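Long-range contacts in intradiol ring-cleavage dioxygenase (Streptomyces sp. SirexAA-E, PDB 4ILV), which probably cleaves the ring of catechol-type aromatic compounds between the two hydroxyl-bearing carbons, using a mononuclear non-haem iron(III) centre: residues A[64-69]-A[113-118]; A[81-86]-A[103-108]; A[85-90]-A[130-135]; A[143-148]-A[180-185]. All blocks are in the same frame, centred on the assembly; numbering follows the deposited sequence.

Interaction 1 of 4, residues A[64-69]-A[113-118]; sequences PLTVSG and SFTLRT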
# COMPACT_ATOMS: atom_id res chain seq x y z
N PRO A 64 6.13 7.98 -11.45
CA PRO A 64 5.36 6.74 -11.59
C PRO A 64 5.87 5.67 -10.64
O PRO A 64 7.08 5.52 -10.47
CB PRO A 64 5.63 6.32 -13.04
CG PRO A 64 5.92 7.62 -13.75
CD PRO A 64 6.64 8.48 -12.74
N LEU A 65 4.94 4.94 -10.04
CA LEU A 65 5.26 3.86 -9.13
C LEU A 65 4.23 2.77 -9.34
O LEU A 65 3.03 3.03 -9.26
CB LEU A 65 5.19 4.35 -7.68
CG LEU A 65 5.30 3.25 -6.60
CD1 LEU A 65 6.70 2.64 -6.67
CD2 LEU A 65 5.02 3.82 -5.21
N THR A 66 4.70 1.56 -9.65
CA THR A 66 3.83 0.38 -9.58
C THR A 66 4.31 -0.49 -8.42
O THR A 66 5.50 -0.79 -8.31
CB THR A 66 3.82 -0.44 -10.87
OG1 THR A 66 3.18 0.30 -11.91
CG2 THR A 66 3.05 -1.76 -10.67
N VAL A 67 3.40 -0.84 -7.52
CA VAL A 67 3.69 -1.73 -6.42
C VAL A 67 2.98 -3.07 -6.68
O VAL A 67 1.78 -3.09 -6.99
CB VAL A 67 3.22 -1.13 -5.07
CG1 VAL A 67 3.55 -2.07 -3.90
CG2 VAL A 67 3.84 0.27 -4.86
N SER A 68 3.70 -4.17 -6.55
CA SER A 68 3.08 -5.48 -6.76
C SER A 68 3.63 -6.56 -5.80
O SER A 68 4.67 -6.37 -5.17
CB SER A 68 3.26 -5.93 -8.21
OG SER A 68 4.62 -6.20 -8.48
N GLY A 69 2.91 -7.67 -5.69
CA GLY A 69 3.33 -8.76 -4.82
C GLY A 69 2.22 -9.78 -4.65
O GLY A 69 1.33 -9.89 -5.49
N SER A 113 -2.11 -12.67 -6.28
CA SER A 113 -1.31 -11.48 -6.59
C SER A 113 -2.09 -10.19 -6.48
O SER A 113 -3.32 -10.22 -6.55
CB SER A 113 -0.72 -11.57 -8.00
OG SER A 113 -1.76 -11.53 -8.96
N PHE A 114 -1.39 -9.08 -6.31
CA PHE A 114 -1.99 -7.74 -6.46
C PHE A 114 -1.06 -6.83 -7.25
O PHE A 114 0.14 -7.10 -7.34
CB PHE A 114 -2.27 -7.10 -5.10
CG PHE A 114 -1.02 -6.67 -4.38
CD1 PHE A 114 -0.57 -5.36 -4.46
CD2 PHE A 114 -0.29 -7.59 -3.63
CE1 PHE A 114 0.60 -4.96 -3.81
CE2 PHE A 114 0.88 -7.20 -2.96
CZ PHE A 114 1.32 -5.88 -3.05
N THR A 115 -1.63 -5.75 -7.79
CA THR A 115 -0.85 -4.69 -8.44
C THR A 115 -1.49 -3.35 -8.17
O THR A 115 -2.71 -3.21 -8.21
CB THR A 115 -0.79 -4.86 -9.96
OG1 THR A 115 -0.66 -6.24 -10.29
CG2 THR A 115 0.39 -4.10 -10.50
N LEU A 116 -0.66 -2.35 -7.92
CA LEU A 116 -1.14 -0.99 -7.69
C LEU A 116 -0.33 -0.02 -8.53
O LEU A 116 0.87 0.11 -8.32
CB LEU A 116 -0.99 -0.60 -6.23
CG LEU A 116 -1.48 0.83 -5.91
CD1 LEU A 116 -2.98 0.89 -5.98
CD2 LEU A 116 -1.00 1.24 -4.55
N ARG A 117 -0.98 0.62 -9.49
CA ARG A 117 -0.29 1.64 -10.28
C ARG A 117 -0.59 3.01 -9.71
O ARG A 117 -1.76 3.41 -9.62
CB ARG A 117 -0.73 1.59 -11.74
CG ARG A 117 0.06 2.58 -12.60
CD ARG A 117 -0.57 2.76 -13.96
NE ARG A 117 0.04 3.87 -14.70
CZ ARG A 117 -0.51 4.44 -15.76
NH1 ARG A 117 -1.69 4.01 -16.20
NH2 ARG A 117 0.10 5.45 -16.38
N THR A 118 0.45 3.75 -9.33
CA THR A 118 0.24 4.99 -8.60
C THR A 118 1.41 5.94 -8.86
O THR A 118 2.11 5.78 -9.85
CB THR A 118 0.03 4.69 -7.07
OG1 THR A 118 -0.32 5.88 -6.36
CG2 THR A 118 1.28 4.04 -6.44
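Phe114 packs tightly where segments 64-69 and 113-118 meet. Its CG sits in the crowded position between the backbone N and the carbonyl carbon (chi1 71°), which folds the ring back over the partner strand. Gly69 N lies 3.4 Å above the plane of the Phe114 ring, offset toward the rim. Phe114 CE2 comes within 3.4 Å of Gly69 C. Ser68 CA adds a CH-pi contact over the face. On the same side of the sheet, Val67 CG1 meets Phe114 CE1 at 4.1 Å, and Leu65 CD2 lies beside Thr118 CG2 at 3.9 Å. Thr118 OG1 is hydrogen-bonded to Gln88 OE1. The two strands are antiparallel neighbours in one sheet of the dioxygenase beta-sandwich, and this face looks into the core, where Phe114 also meets Phe182 edge-to-face. An alanine in place of Phe114 would remove the ring and is likely to leave the Gly69 backbone and the Phe182 ring less well packed. Six backbone hydrogen bonds join the pair. Thr118 N to Leu65 O, at 2.7 Å, runs nearly along the C=O axis, while Gly69 N to Phe114 O is longer at 3.3 Å. The other face carries Thr66, Ser68, Thr115 and Arg117 and is more open to solvent. There Thr66 CG2 touches Thr115 CG2 at 3.5 Å, and the extended Arg117 chain passes Thr66 OG1, with Arg117 CG 3.9 Å away.

Interaction 2 of 4, residues A[81-86]-A[103-108]; sequences GVLLDF and RGHQFT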
# COMPACT_ATOMS: atom_id res chain seq x y z
N GLY A 81 -9.12 -13.84 -3.26
CA GLY A 81 -10.23 -13.03 -2.79
C GLY A 81 -9.93 -12.12 -1.61
O GLY A 81 -10.84 -11.68 -0.91
N VAL A 82 -8.66 -11.82 -1.38
CA VAL A 82 -8.32 -10.90 -0.31
C VAL A 82 -8.59 -9.48 -0.76
O VAL A 82 -8.17 -9.09 -1.84
CB VAL A 82 -6.85 -11.01 0.10
CG1 VAL A 82 -6.51 -9.97 1.18
CG2 VAL A 82 -6.55 -12.44 0.58
N LEU A 83 -9.30 -8.71 0.07
CA LEU A 83 -9.53 -7.29 -0.18
C LEU A 83 -8.31 -6.45 0.22
O LEU A 83 -7.84 -6.52 1.36
CB LEU A 83 -10.79 -6.83 0.58
CG LEU A 83 -11.29 -5.38 0.57
CD1 LEU A 83 -10.53 -4.45 1.51
CD2 LEU A 83 -11.32 -4.82 -0.84
N LEU A 84 -7.78 -5.68 -0.73
CA LEU A 84 -6.72 -4.71 -0.45
C LEU A 84 -7.20 -3.30 -0.79
O LEU A 84 -7.53 -3.01 -1.93
CB LEU A 84 -5.47 -5.04 -1.26
CG LEU A 84 -4.83 -6.38 -0.91
CD1 LEU A 84 -3.80 -6.74 -1.95
CD2 LEU A 84 -4.18 -6.29 0.46
N ASP A 85 -7.25 -2.43 0.21
CA ASP A 85 -7.80 -1.09 0.07
C ASP A 85 -6.68 -0.10 0.34
O ASP A 85 -6.25 0.05 1.48
CB ASP A 85 -8.95 -0.92 1.07
CG ASP A 85 -9.73 0.40 0.89
OD1 ASP A 85 -9.58 1.07 -0.15
OD2 ASP A 85 -10.51 0.74 1.81
N PHE A 86 -6.20 0.56 -0.71
CA PHE A 86 -5.04 1.45 -0.60
C PHE A 86 -5.47 2.92 -0.54
O PHE A 86 -6.45 3.32 -1.18
CB PHE A 86 -4.13 1.28 -1.82
CG PHE A 86 -3.40 -0.04 -1.88
CD1 PHE A 86 -2.20 -0.21 -1.21
CD2 PHE A 86 -3.87 -1.09 -2.65
CE1 PHE A 86 -1.49 -1.39 -1.29
CE2 PHE A 86 -3.17 -2.29 -2.75
CZ PHE A 86 -1.99 -2.44 -2.06
N ARG A 103 -7.31 6.91 -3.78
CA ARG A 103 -7.97 5.90 -2.97
C ARG A 103 -8.54 4.86 -3.94
O ARG A 103 -9.18 5.21 -4.93
CB ARG A 103 -9.10 6.52 -2.14
CG ARG A 103 -8.66 7.76 -1.35
CD ARG A 103 -9.78 8.31 -0.48
NE ARG A 103 -9.36 9.49 0.27
CZ ARG A 103 -8.74 9.45 1.44
NH1 ARG A 103 -8.40 10.59 2.06
NH2 ARG A 103 -8.43 8.28 2.01
N GLY A 104 -8.29 3.59 -3.67
CA GLY A 104 -8.83 2.54 -4.52
C GLY A 104 -8.57 1.16 -3.93
O GLY A 104 -7.54 0.93 -3.32
N HIS A 105 -9.51 0.23 -4.13
CA HIS A 105 -9.35 -1.13 -3.61
C HIS A 105 -9.42 -2.18 -4.70
O HIS A 105 -9.90 -1.92 -5.81
CB HIS A 105 -10.39 -1.43 -2.52
CG HIS A 105 -11.79 -1.57 -3.04
ND1 HIS A 105 -12.70 -0.53 -3.01
CD2 HIS A 105 -12.44 -2.62 -3.58
CE1 HIS A 105 -13.85 -0.94 -3.52
NE2 HIS A 105 -13.71 -2.21 -3.88
N GLN A 106 -8.97 -3.39 -4.35
CA GLN A 106 -8.94 -4.51 -5.28
C GLN A 106 -8.99 -5.83 -4.51
O GLN A 106 -8.85 -5.85 -3.29
CB GLN A 106 -7.66 -4.47 -6.11
CG GLN A 106 -6.38 -4.63 -5.28
CD GLN A 106 -5.13 -4.47 -6.10
OE1 GLN A 106 -4.60 -5.43 -6.65
NE2 GLN A 106 -4.63 -3.24 -6.18
N PHE A 107 -9.19 -6.92 -5.24
CA PHE A 107 -9.22 -8.26 -4.66
C PHE A 107 -8.14 -9.12 -5.30
O PHE A 107 -7.87 -8.99 -6.51
CB PHE A 107 -10.59 -8.91 -4.88
CG PHE A 107 -11.70 -8.22 -4.15
CD1 PHE A 107 -12.10 -8.67 -2.90
CD2 PHE A 107 -12.32 -7.11 -4.69
CE1 PHE A 107 -13.12 -8.03 -2.21
CE2 PHE A 107 -13.33 -6.47 -4.01
CZ PHE A 107 -13.74 -6.93 -2.76
N THR A 108 -7.49 -9.96 -4.51
CA THR A 108 -6.45 -10.82 -5.07
C THR A 108 -7.08 -11.88 -5.95
O THR A 108 -8.15 -12.42 -5.63
CB THR A 108 -5.58 -11.50 -4.00
OG1 THR A 108 -6.41 -12.24 -3.10
CG2 THR A 108 -4.75 -10.50 -3.24
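Strand 103-107 forms one edge of the four-stranded antiparallel sheet of the dioxygenase domain and pairs there with strand 83-87. Leu84 N to Gln106 O is the straightest of the backbone bonds, at 2.8 Å with an N-H...O angle of 175°. Just beyond the strands, Thr108 ties the loop at Val82. Its OG1, between the backbone N and the carbonyl carbon (chi1 56°), accepts from Val82 N at 2.9 Å and is also hydrogen-bonded to Leu79 O. Thr108 N returns a bond to Val82 O, in the carbonyl plane and on a lone pair. A valine in place of Thr108 would lack the hydroxyl and would probably leave Val82 N and Leu79 O without this partner. On one face, Leu83 CD2 sits over the Phe107 ring, 3.7 Å above its plane, and also reaches His105 CD2. Asp85 OD1 approaches His105 CB at 3.5 Å, with carboxylate and imidazole planes nearly perpendicular. On the opposite face, Gln106 NE2 lies 3.8 Å from Phe86 CE2 and hydrogen-bonds to Thr115 O. Asp85 OD1 and His105 ND1 are not in contact; both hydrogen-bond to Ser49 OG, so the hydroxyl bridges them and the nearby carboxylate may favour a protonated imidazole.

Interaction 3 of 4, residues A[85-90]-A[130-135]; sequences DFWQAD and HIHVKA. With FE (Fe (III) ion), chain C.
Lys134 NZ is gripped by two partners, a salt bridge to Glu41 and a hydrogen bond to Thr144 OG1. The chain bends at its last torsion (chi4 -77°) to reach them. Its aliphatic part runs past Trp87, with Lys134 CG at the ring edge, 3.8 Å from Trp87 CZ3. The Trp87 indole is swung over the partner strand by a first torsion of 72°, which puts CG in the crowded position. It lies across His132 as an offset stack. The indole five-membered ring and the imidazole are 4.4 Å apart between centroids and only 8° from parallel, and Trp87 NE1 sits over the imidazole face. Trp87 and His132 form a hydrogen-bonded antiparallel pair. His132 N gives a 2.8 Å bond to Trp87 O nearly along the C=O axis. On the other face of the sheet, Val133 CG2 packs over the Phe86 ring, 3.6 Å from Phe86 CE1. Farther along, a water accepts from Ala89 N and donates to His130 O, joining the two segments through their backbones. His130 ND1 hydrogen-bonds to Thr128 O, which is consistent with a fixed rotation of the imidazole. His130 NE2 binds the iron at 2.2 Å and His132 NE2 at 2.3 Å. Tyr95 and Tyr124 also bind the metal. This two-tyrosine, two-histidine iron(III) site is the hallmark of intradiol dioxygenases, here with Trp87 stacked against one of its histidines.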
# COMPACT_ATOMS: atom_id res chain seq x y z
N ASP A 85 -7.25 -2.43 0.21
CA ASP A 85 -7.80 -1.09 0.07
C ASP A 85 -6.68 -0.10 0.34
O ASP A 85 -6.25 0.05 1.48
CB ASP A 85 -8.95 -0.92 1.07
CG ASP A 85 -9.73 0.40 0.89
OD1 ASP A 85 -9.58 1.07 -0.15
OD2 ASP A 85 -10.51 0.74 1.81
N PHE A 86 -6.20 0.56 -0.71
CA PHE A 86 -5.04 1.45 -0.60
C PHE A 86 -5.47 2.92 -0.54
O PHE A 86 -6.45 3.32 -1.18
CB PHE A 86 -4.13 1.28 -1.82
CG PHE A 86 -3.40 -0.04 -1.88
CD1 PHE A 86 -2.20 -0.21 -1.21
CD2 PHE A 86 -3.87 -1.09 -2.65
CE1 PHE A 86 -1.49 -1.39 -1.29
CE2 PHE A 86 -3.17 -2.29 -2.75
CZ PHE A 86 -1.99 -2.44 -2.06
N TRP A 87 -4.77 3.72 0.24
CA TRP A 87 -4.89 5.17 0.12
C TRP A 87 -3.54 5.84 0.44
O TRP A 87 -2.69 5.22 1.09
CB TRP A 87 -6.05 5.73 0.96
CG TRP A 87 -5.85 5.72 2.44
CD1 TRP A 87 -5.56 6.80 3.23
CD2 TRP A 87 -5.94 4.59 3.32
NE1 TRP A 87 -5.45 6.41 4.54
CE2 TRP A 87 -5.68 5.06 4.62
CE3 TRP A 87 -6.19 3.23 3.12
CZ2 TRP A 87 -5.67 4.21 5.73
CZ3 TRP A 87 -6.18 2.38 4.23
CH2 TRP A 87 -5.93 2.88 5.52
N GLN A 88 -3.35 7.07 -0.02
CA GLN A 88 -2.03 7.71 0.06
C GLN A 88 -2.12 9.18 -0.30
O GLN A 88 -3.10 9.62 -0.89
CB GLN A 88 -1.06 7.07 -0.92
CG GLN A 88 -1.43 7.36 -2.39
CD GLN A 88 -0.37 6.94 -3.38
OE1 GLN A 88 -0.29 5.78 -3.78
NE2 GLN A 88 0.47 7.89 -3.79
N ALA A 89 -1.06 9.92 0.00
CA ALA A 89 -0.98 11.32 -0.41
C ALA A 89 -0.59 11.42 -1.88
O ALA A 89 0.00 10.48 -2.43
CB ALA A 89 0.02 12.07 0.45
N ASP A 90 -0.90 12.55 -2.50
CA ASP A 90 -0.47 12.81 -3.87
C ASP A 90 1.00 13.21 -3.88
O ASP A 90 1.66 13.15 -2.84
CB ASP A 90 -1.38 13.84 -4.57
CG ASP A 90 -1.33 15.24 -3.95
OD1 ASP A 90 -0.40 15.56 -3.17
OD2 ASP A 90 -2.25 16.03 -4.28
N HIS A 130 5.02 7.02 2.86
CA HIS A 130 4.26 5.78 3.07
C HIS A 130 3.01 5.67 2.21
O HIS A 130 2.46 6.66 1.77
CB HIS A 130 3.82 5.66 4.54
CG HIS A 130 2.94 6.79 4.99
ND1 HIS A 130 3.42 8.05 5.27
CD2 HIS A 130 1.59 6.86 5.16
CE1 HIS A 130 2.42 8.84 5.60
NE2 HIS A 130 1.30 8.15 5.55
N ILE A 131 2.55 4.44 2.02
CA ILE A 131 1.26 4.17 1.41
C ILE A 131 0.41 3.39 2.42
O ILE A 131 0.89 2.42 3.00
CB ILE A 131 1.43 3.31 0.14
CG1 ILE A 131 2.10 4.12 -0.96
CG2 ILE A 131 0.08 2.78 -0.34
CD1 ILE A 131 2.46 3.27 -2.19
N HIS A 132 -0.83 3.81 2.63
CA HIS A 132 -1.69 3.11 3.58
C HIS A 132 -2.39 1.93 2.92
O HIS A 132 -2.74 1.99 1.75
CB HIS A 132 -2.75 4.04 4.14
CG HIS A 132 -2.22 5.13 5.02
ND1 HIS A 132 -2.05 4.97 6.38
CD2 HIS A 132 -1.86 6.41 4.74
CE1 HIS A 132 -1.59 6.10 6.90
NE2 HIS A 132 -1.46 6.98 5.92
N VAL A 133 -2.63 0.87 3.69
CA VAL A 133 -3.37 -0.28 3.16
C VAL A 133 -4.16 -1.01 4.25
O VAL A 133 -3.67 -1.22 5.38
CB VAL A 133 -2.44 -1.26 2.39
CG1 VAL A 133 -1.35 -1.84 3.32
CG2 VAL A 133 -3.25 -2.39 1.73
N LYS A 134 -5.39 -1.38 3.92
CA LYS A 134 -6.16 -2.31 4.74
C LYS A 134 -6.32 -3.62 3.97
O LYS A 134 -6.74 -3.60 2.82
CB LYS A 134 -7.54 -1.74 5.07
CG LYS A 134 -7.52 -0.64 6.11
CD LYS A 134 -8.88 -0.01 6.25
CE LYS A 134 -8.85 1.09 7.29
NZ LYS A 134 -8.86 0.52 8.66
N ALA A 135 -6.01 -4.74 4.62
CA ALA A 135 -6.12 -6.06 4.00
C ALA A 135 -7.14 -6.91 4.75
O ALA A 135 -7.12 -6.98 5.98
CB ALA A 135 -4.75 -6.79 4.00
FE FE C . -0.60 9.06 6.02
O HOH W 1 0.79 9.03 2.11

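Interaction 4 of 4, residues A[143-148]-A[180-185]; sequences LTTQLY and FDFVLD
Leu147 and Phe180 are brought together by different first torsions. Leu147 CG is anti to the carbonyl carbon (chi1 -52°), and Phe180 CG is anti to the backbone N (chi1 -174°). As a result, Leu147 CD2 stands over the centre of the Phe180 ring, 3.5 Å above its plane, in a CH-pi contact. Its closest ring atom is Phe180 CE2, at 3.6 Å. The Phe180 ring in turn approaches Phe182, two residues along, with Phe180 CE2 3.8 Å above the centre of the Phe182 ring. Strand 143-148 belongs to one sheet of the beta-sandwich and the strand that runs through 175-183 to the other. The segments run nearly antiparallel (166° apart) but do not pair. Leu143 CA and Leu184 CA are 8.1 Å apart, so only side chains join these two segments. Thr145 CG2 comes to the edge of the Phe182 ring, 4.4 Å from Phe182 CE2, while its OG1 hydrogen-bonds to Pro37 O. The Phe182 ring also touches Val133. At the other end, Leu143 and Leu184 cross obliquely, tip to tip. Leu143 CG is anti to the backbone N, Leu184 CG anti to the carbonyl carbon, and their CD2 methyls meet at 3.9 Å.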
# COMPACT_ATOMS: atom_id res chain seq x y z
N LEU A 143 -6.85 -6.23 8.59
CA LEU A 143 -5.53 -5.76 8.99
C LEU A 143 -5.29 -4.34 8.45
O LEU A 143 -5.36 -4.12 7.24
CB LEU A 143 -4.44 -6.68 8.45
CG LEU A 143 -3.02 -6.16 8.70
CD1 LEU A 143 -2.62 -6.48 10.13
CD2 LEU A 143 -2.00 -6.72 7.70
N THR A 144 -5.02 -3.38 9.34
CA THR A 144 -4.66 -2.03 8.93
C THR A 144 -3.16 -1.82 9.07
O THR A 144 -2.59 -2.10 10.13
CB THR A 144 -5.37 -0.97 9.79
OG1 THR A 144 -6.79 -1.11 9.63
CG2 THR A 144 -4.94 0.46 9.39
N THR A 145 -2.52 -1.34 8.01
CA THR A 145 -1.07 -1.21 8.05
C THR A 145 -0.55 -0.19 7.05
O THR A 145 -1.33 0.50 6.39
CB THR A 145 -0.38 -2.60 7.88
OG1 THR A 145 1.02 -2.49 8.14
CG2 THR A 145 -0.59 -3.16 6.48
N GLN A 146 0.76 -0.08 6.94
CA GLN A 146 1.37 0.86 6.01
C GLN A 146 2.58 0.24 5.30
O GLN A 146 3.19 -0.70 5.80
CB GLN A 146 1.84 2.11 6.75
CG GLN A 146 0.74 2.81 7.50
CD GLN A 146 1.22 4.04 8.23
OE1 GLN A 146 2.20 4.67 7.82
NE2 GLN A 146 0.54 4.39 9.31
N LEU A 147 2.92 0.79 4.13
CA LEU A 147 4.14 0.37 3.44
C LEU A 147 5.14 1.51 3.37
O LEU A 147 4.77 2.66 3.11
CB LEU A 147 3.80 -0.11 2.03
CG LEU A 147 2.70 -1.17 1.93
CD1 LEU A 147 2.46 -1.54 0.48
CD2 LEU A 147 3.02 -2.41 2.78
N TYR A 148 6.42 1.19 3.59
CA TYR A 148 7.48 2.20 3.60
C TYR A 148 8.46 2.02 2.45
O TYR A 148 8.46 0.98 1.79
CB TYR A 148 8.23 2.21 4.93
CG TYR A 148 7.35 2.60 6.10
CD1 TYR A 148 7.01 3.92 6.32
CD2 TYR A 148 6.86 1.64 6.98
CE1 TYR A 148 6.20 4.29 7.38
CE2 TYR A 148 6.05 2.00 8.04
CZ TYR A 148 5.72 3.33 8.23
OH TYR A 148 4.93 3.72 9.28
N PHE A 180 6.34 -6.03 -2.55
CA PHE A 180 5.98 -6.32 -1.16
C PHE A 180 5.00 -7.47 -1.10
O PHE A 180 4.02 -7.50 -1.85
CB PHE A 180 5.37 -5.08 -0.47
CG PHE A 180 5.12 -5.29 1.01
CD1 PHE A 180 6.12 -5.06 1.94
CD2 PHE A 180 3.87 -5.72 1.46
CE1 PHE A 180 5.90 -5.26 3.30
CE2 PHE A 180 3.63 -5.91 2.82
CZ PHE A 180 4.64 -5.69 3.74
N ASP A 181 5.26 -8.43 -0.21
CA ASP A 181 4.34 -9.53 0.03
C ASP A 181 3.68 -9.42 1.40
O ASP A 181 4.36 -9.17 2.41
CB ASP A 181 5.08 -10.88 -0.09
CG ASP A 181 5.47 -11.22 -1.53
OD1 ASP A 181 4.91 -10.61 -2.48
OD2 ASP A 181 6.34 -12.09 -1.72
N PHE A 182 2.37 -9.65 1.45
CA PHE A 182 1.66 -9.68 2.73
C PHE A 182 1.62 -11.13 3.23
O PHE A 182 1.51 -12.07 2.44
CB PHE A 182 0.22 -9.19 2.59
CG PHE A 182 0.10 -7.75 2.15
CD1 PHE A 182 0.24 -7.39 0.82
CD2 PHE A 182 -0.20 -6.76 3.08
CE1 PHE A 182 0.11 -6.06 0.43
CE2 PHE A 182 -0.34 -5.42 2.68
CZ PHE A 182 -0.18 -5.08 1.36
N VAL A 183 1.70 -11.29 4.55
CA VAL A 183 1.42 -12.58 5.17
C VAL A 183 0.35 -12.33 6.23
O VAL A 183 0.58 -11.57 7.18
CB VAL A 183 2.67 -13.17 5.81
CG1 VAL A 183 2.34 -14.50 6.51
CG2 VAL A 183 3.72 -13.40 4.75
N LEU A 184 -0.83 -12.90 6.04
CA LEU A 184 -1.94 -12.72 6.95
C LEU A 184 -2.13 -13.96 7.82
O LEU A 184 -1.86 -15.08 7.40
CB LEU A 184 -3.23 -12.48 6.17
CG LEU A 184 -3.22 -11.35 5.16
CD1 LEU A 184 -4.58 -11.25 4.48
CD2 LEU A 184 -2.84 -10.05 5.83
N ASP A 185 -2.64 -13.74 9.03
CA ASP A 185 -2.89 -14.81 9.99
C ASP A 185 -4.14 -15.61 9.59
O ASP A 185 -5.21 -15.48 10.21
CB ASP A 185 -3.02 -14.23 11.39
CG ASP A 185 -3.00 -15.29 12.47
OD1 ASP A 185 -3.55 -15.02 13.57
OD2 ASP A 185 -2.43 -16.37 12.22

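Interactions 2 and 3 share strand 83-87 and build the same antiparallel sheet. Interaction 1 pairs strands of the other sheet. Interaction 4 is the exception: it joins the two sheets through apolar side chains, without backbone pairing. Interactions 2, 3 and 4 are largely buried, while interaction 1 has one more exposed face. Phe114 touches both Phe86 and Phe182 between the sheets, and so connects interaction 1 with the other three. Polar ties also pass between them: Thr118 OG1 to Gln88 OE1 links interactions 1 and 3, and Gln106 NE2 to Thr115 O links 1 and 2. Interaction 3 alone carries metal ligands, beside a ring stack.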